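Long-range contact in Cas13d (uncultured Ruminococcus sp, PDB 6IV9), which binds CRISPR RNA, which it probably also matures, and probably uses it to direct cleavage of target RNA by its two HEPN domains: residues A[339-351]-A[402-414]. The protein carries 2 engineered substitutions. Sequence-based numbering, arbitrary orientation.
With nucleotides of chain B.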
# COMPACT_ATOMS: atom_id res chain seq x y z
N VAL A 339 14.33 -24.68 16.38
CA VAL A 339 15.56 -24.88 15.59
C VAL A 339 16.44 -23.62 15.61
O VAL A 339 17.59 -23.72 15.96
CB VAL A 339 15.18 -25.22 14.15
CG1 VAL A 339 16.39 -25.24 13.26
CG2 VAL A 339 14.39 -26.50 14.05
N ASN A 340 15.88 -22.47 15.26
CA ASN A 340 16.70 -21.24 15.27
C ASN A 340 17.12 -20.89 16.69
O ASN A 340 18.25 -20.49 16.87
CB ASN A 340 15.99 -20.09 14.57
CG ASN A 340 15.89 -20.30 13.08
OD1 ASN A 340 16.23 -21.36 12.59
ND2 ASN A 340 15.44 -19.30 12.36
N ILE A 341 16.23 -21.04 17.65
CA ILE A 341 16.58 -20.65 19.05
C ILE A 341 17.75 -21.51 19.55
O ILE A 341 18.67 -20.95 20.10
CB ILE A 341 15.35 -20.71 19.97
CG1 ILE A 341 14.40 -19.55 19.68
CG2 ILE A 341 15.79 -20.72 21.42
CD1 ILE A 341 13.03 -19.72 20.24
N SER A 342 17.72 -22.82 19.28
CA SER A 342 18.81 -23.71 19.75
C SER A 342 20.13 -23.29 19.11
O SER A 342 21.08 -23.12 19.84
CB SER A 342 18.53 -25.11 19.36
OG SER A 342 17.42 -25.59 20.07
N LEU A 343 20.13 -23.07 17.81
CA LEU A 343 21.36 -22.70 17.09
C LEU A 343 21.91 -21.40 17.66
O LEU A 343 23.10 -21.30 17.82
CB LEU A 343 20.97 -22.46 15.63
CG LEU A 343 21.46 -23.44 14.58
CD1 LEU A 343 21.98 -24.73 15.20
CD2 LEU A 343 20.36 -23.73 13.57
N LEU A 344 21.05 -20.43 17.90
CA LEU A 344 21.49 -19.10 18.41
C LEU A 344 22.06 -19.19 19.83
O LEU A 344 23.03 -18.53 20.11
CB LEU A 344 20.29 -18.16 18.33
CG LEU A 344 19.89 -17.78 16.91
CD1 LEU A 344 18.63 -16.96 16.92
CD2 LEU A 344 21.01 -17.04 16.23
N ILE A 345 21.43 -19.99 20.68
CA ILE A 345 21.92 -20.14 22.07
C ILE A 345 23.32 -20.76 22.02
O ILE A 345 24.19 -20.25 22.67
CB ILE A 345 20.92 -20.98 22.87
CG1 ILE A 345 19.68 -20.16 23.22
CG2 ILE A 345 21.57 -21.57 24.09
CD1 ILE A 345 18.56 -20.97 23.78
N ASP A 346 23.52 -21.78 21.21
CA ASP A 346 24.87 -22.39 21.12
C ASP A 346 25.88 -21.37 20.60
O ASP A 346 26.98 -21.38 21.07
CB ASP A 346 24.89 -23.52 20.11
CG ASP A 346 23.94 -24.65 20.43
OD1 ASP A 346 23.34 -24.62 21.52
OD2 ASP A 346 23.80 -25.54 19.58
N MET A 347 25.51 -20.64 19.56
CA MET A 347 26.36 -19.63 18.88
C MET A 347 26.62 -18.34 19.67
O MET A 347 27.72 -17.84 19.58
CB MET A 347 25.70 -19.27 17.54
CG MET A 347 26.67 -18.92 16.49
SD MET A 347 25.91 -18.80 14.88
CE MET A 347 24.24 -19.31 15.23
N MET A 348 25.63 -17.77 20.34
CA MET A 348 25.85 -16.45 20.99
C MET A 348 26.32 -16.61 22.44
O MET A 348 25.52 -16.49 23.35
CB MET A 348 24.59 -15.59 20.90
CG MET A 348 24.13 -15.47 19.48
SD MET A 348 22.55 -14.65 19.39
CE MET A 348 23.01 -13.03 19.96
N LYS A 349 27.63 -16.75 22.60
CA LYS A 349 28.33 -17.01 23.89
C LYS A 349 28.17 -15.89 24.91
O LYS A 349 28.08 -16.21 26.08
CB LYS A 349 29.81 -17.30 23.62
CG LYS A 349 30.04 -18.47 22.68
CD LYS A 349 29.30 -19.71 23.09
CE LYS A 349 29.68 -20.92 22.28
NZ LYS A 349 29.18 -22.17 22.90
N GLY A 350 28.11 -14.63 24.49
CA GLY A 350 28.04 -13.54 25.48
C GLY A 350 26.65 -13.26 26.01
O GLY A 350 26.52 -12.35 26.80
N TYR A 351 25.66 -14.05 25.61
CA TYR A 351 24.26 -13.75 26.01
C TYR A 351 23.64 -14.90 26.79
O TYR A 351 23.99 -16.03 26.54
CB TYR A 351 23.38 -13.62 24.76
CG TYR A 351 23.60 -12.40 23.92
CD1 TYR A 351 24.65 -12.31 23.03
CD2 TYR A 351 22.73 -11.33 24.00
CE1 TYR A 351 24.84 -11.18 22.26
CE2 TYR A 351 22.91 -10.20 23.23
CZ TYR A 351 23.97 -10.13 22.36
OH TYR A 351 24.13 -9.00 21.62
N LYS A 402 15.51 -19.50 6.39
CA LYS A 402 15.98 -19.78 7.76
C LYS A 402 17.40 -19.23 7.92
O LYS A 402 17.67 -18.61 8.91
CB LYS A 402 15.89 -21.28 8.07
CG LYS A 402 16.46 -21.68 9.42
CD LYS A 402 16.28 -23.12 9.76
CE LYS A 402 14.83 -23.52 9.94
NZ LYS A 402 14.19 -22.83 11.07
N MET A 403 18.24 -19.43 6.91
CA MET A 403 19.65 -18.99 6.99
C MET A 403 19.71 -17.47 7.14
O MET A 403 20.48 -17.01 7.95
CB MET A 403 20.40 -19.41 5.73
CG MET A 403 21.88 -19.16 5.79
SD MET A 403 22.79 -20.01 4.47
CE MET A 403 22.00 -19.30 3.04
N TYR A 404 18.90 -16.75 6.37
CA TYR A 404 18.87 -15.27 6.44
C TYR A 404 18.36 -14.78 7.79
O TYR A 404 18.85 -13.77 8.23
CB TYR A 404 18.13 -14.68 5.24
CG TYR A 404 18.89 -14.83 3.95
CD1 TYR A 404 20.15 -15.39 3.94
CD2 TYR A 404 18.34 -14.46 2.74
CE1 TYR A 404 20.86 -15.56 2.77
CE2 TYR A 404 19.04 -14.61 1.56
CZ TYR A 404 20.30 -15.17 1.57
OH TYR A 404 20.99 -15.34 0.42
N LYS A 405 17.39 -15.47 8.38
CA LYS A 405 16.86 -15.04 9.70
C LYS A 405 17.99 -15.14 10.72
O LYS A 405 18.18 -14.22 11.48
CB LYS A 405 15.70 -15.94 10.13
CG LYS A 405 14.33 -15.56 9.60
CD LYS A 405 13.21 -16.34 10.21
CE LYS A 405 11.85 -15.75 9.94
NZ LYS A 405 11.47 -15.85 8.51
N LEU A 406 18.73 -16.23 10.69
CA LEU A 406 19.84 -16.41 11.65
C LEU A 406 20.89 -15.32 11.44
O LEU A 406 21.32 -14.75 12.40
CB LEU A 406 20.43 -17.81 11.46
CG LEU A 406 19.50 -18.93 11.89
CD1 LEU A 406 19.93 -20.27 11.33
CD2 LEU A 406 19.38 -18.98 13.39
N MET A 407 21.27 -15.06 10.20
CA MET A 407 22.29 -14.03 9.90
C MET A 407 21.77 -12.65 10.31
O MET A 407 22.48 -11.94 10.97
CB MET A 407 22.62 -14.03 8.41
CG MET A 407 23.31 -15.30 7.95
SD MET A 407 23.57 -15.37 6.17
CE MET A 407 24.71 -16.74 6.05
N ASP A 408 20.53 -12.33 9.95
CA ASP A 408 19.91 -11.03 10.28
C ASP A 408 19.82 -10.88 11.81
O ASP A 408 20.07 -9.81 12.30
CB ASP A 408 18.54 -10.90 9.61
CG ASP A 408 18.59 -10.71 8.11
OD1 ASP A 408 19.69 -10.65 7.57
OD2 ASP A 408 17.55 -10.59 7.50
N PHE A 409 19.51 -11.96 12.51
CA PHE A 409 19.38 -11.90 13.98
C PHE A 409 20.72 -11.53 14.63
O PHE A 409 20.70 -10.74 15.54
CB PHE A 409 18.86 -13.22 14.54
CG PHE A 409 18.60 -13.14 16.02
CD1 PHE A 409 17.50 -12.47 16.51
CD2 PHE A 409 19.48 -13.69 16.92
CE1 PHE A 409 17.25 -12.40 17.87
CE2 PHE A 409 19.25 -13.60 18.28
CZ PHE A 409 18.14 -12.96 18.75
N LEU A 410 21.82 -12.09 14.16
CA LEU A 410 23.14 -11.76 14.73
C LEU A 410 23.42 -10.28 14.52
O LEU A 410 23.86 -9.63 15.43
CB LEU A 410 24.20 -12.58 14.00
CG LEU A 410 24.23 -14.07 14.30
CD1 LEU A 410 25.39 -14.71 13.57
CD2 LEU A 410 24.33 -14.32 15.79
N LEU A 411 23.15 -9.78 13.31
CA LEU A 411 23.38 -8.34 13.01
C LEU A 411 22.46 -7.48 13.88
O LEU A 411 22.89 -6.47 14.36
CB LEU A 411 23.07 -8.11 11.54
CG LEU A 411 23.97 -8.86 10.56
CD1 LEU A 411 23.71 -8.39 9.15
CD2 LEU A 411 25.42 -8.67 10.93
N PHE A 412 21.21 -7.90 14.04
CA PHE A 412 20.24 -7.12 14.83
C PHE A 412 20.74 -6.99 16.27
O PHE A 412 20.79 -5.91 16.80
CB PHE A 412 18.92 -7.88 14.85
CG PHE A 412 17.94 -7.49 15.92
CD1 PHE A 412 17.59 -6.17 16.12
CD2 PHE A 412 17.34 -8.45 16.71
CE1 PHE A 412 16.68 -5.82 17.10
CE2 PHE A 412 16.43 -8.09 17.68
CZ PHE A 412 16.11 -6.78 17.88
N CYS A 413 21.15 -8.10 16.87
CA CYS A 413 21.64 -8.09 18.27
C CYS A 413 22.90 -7.22 18.38
O CYS A 413 23.06 -6.53 19.36
CB CYS A 413 21.88 -9.51 18.75
SG CYS A 413 20.33 -10.40 19.02
N ASN A 414 23.73 -7.24 17.36
CA ASN A 414 24.98 -6.46 17.37
C ASN A 414 24.67 -4.97 17.52
O ASN A 414 25.33 -4.33 18.31
CB ASN A 414 25.70 -6.61 16.04
CG ASN A 414 26.99 -5.84 16.01
OD1 ASN A 414 27.93 -6.18 16.71
ND2 ASN A 414 27.04 -4.79 15.21
P C B 45 11.49 -25.39 11.06
OP1 C B 45 11.52 -26.87 11.26
OP2 C B 45 12.29 -24.57 12.01
O5' C B 45 12.03 -25.01 9.62
C5' C B 45 11.52 -25.68 8.47
C4' C B 45 12.39 -25.32 7.30
O4' C B 45 13.63 -26.07 7.37
C3' C B 45 11.86 -25.69 5.93
O3' C B 45 10.96 -24.71 5.45
C2' C B 45 13.12 -25.60 5.10
O2' C B 45 13.62 -24.33 4.80
C1' C B 45 14.14 -26.21 6.05
N1 C B 45 14.40 -27.63 5.68
C2 C B 45 13.86 -28.68 6.42
O2 C B 45 13.24 -28.43 7.45
N3 C B 45 14.09 -29.95 6.00
C4 C B 45 14.78 -30.17 4.88
N4 C B 45 14.98 -31.44 4.51
C5 C B 45 15.30 -29.11 4.09
C6 C B 45 15.09 -27.87 4.52
P A B 44 9.79 -19.31 11.00
OP1 A B 44 11.24 -19.18 11.22
OP2 A B 44 9.28 -18.92 9.64
O5' A B 44 9.12 -20.74 11.29
C5' A B 44 9.62 -21.54 12.41
C4' A B 44 9.22 -22.99 12.27
O4' A B 44 7.78 -23.14 12.37
C3' A B 44 9.61 -23.58 10.92
O3' A B 44 9.98 -24.96 11.05
C2' A B 44 8.34 -23.41 10.11
O2' A B 44 8.18 -24.34 9.08
C1' A B 44 7.29 -23.70 11.16
N9 A B 44 6.01 -23.07 10.87
C8 A B 44 5.74 -21.79 10.44
N7 A B 44 4.46 -21.54 10.33
C5 A B 44 3.85 -22.73 10.73
C6 A B 44 2.51 -23.10 10.86
N6 A B 44 1.50 -22.29 10.56
N1 A B 44 2.24 -24.35 11.29
C2 A B 44 3.27 -25.16 11.59
N3 A B 44 4.57 -24.92 11.52
C4 A B 44 4.80 -23.67 11.08
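Asn340 and Leu406 lie where helix 339-347 comes nearest helix 402-414 in backbone terms, their CA atoms 6.8 Å apart. The two segments run in the same general sense, inclined at 42°, with axes 10.8 Å apart, and the first breaks its helix at Met348, which opens a type I turn ending at Tyr351. Together they bury an apolar seam, one end of which presents Lys402 and Lys405 to the crRNA backbone. At that end, Lys402 bends at its last two torsions and swings NZ back over Asn340, giving a 2.9 Å hydrogen bond from NZ to OD1. The ammonium sits about 50° out of the carbonyl plane and also bonds to OP2 of C45 of chain B, NZ to OP2 2.7 Å. With Lys402 replaced by alanine, the C45 phosphate is likely to lose this positive partner and Asn340 OD1 its donor. Val339 CG2 rests against the same OP2. Further along, Leu406 pushes CD2 between the amide carbon of Asn340 and CG of Leu344. Phe409 takes its ring toward the first helix with CG anti to the backbone N (chi1 -174°), and Leu344 CD1 comes obliquely against the ring, 3.4 Å from Phe409 CD2. Met348 then brings SD to the rim of this ring, 3.6 Å from Phe409 CE2, an edge-on Met-aromatic contact, while its bent end carries CE to both CB and SG of Cys413. That methyl also lies over one face of the Tyr351 ring, offset toward its rim. Leu410 CD2 flanks Met348 at CG. Helix 353-366 backs the pair: Tyr360 and Phe363 meet Phe409 edge-to-face, and Asn340 ND2 donates a hydrogen bond to Tyr360 OH. Lys405 NZ salt-bridges an RNA phosphate, and helix 436-464 packs against Leu343 and Met347.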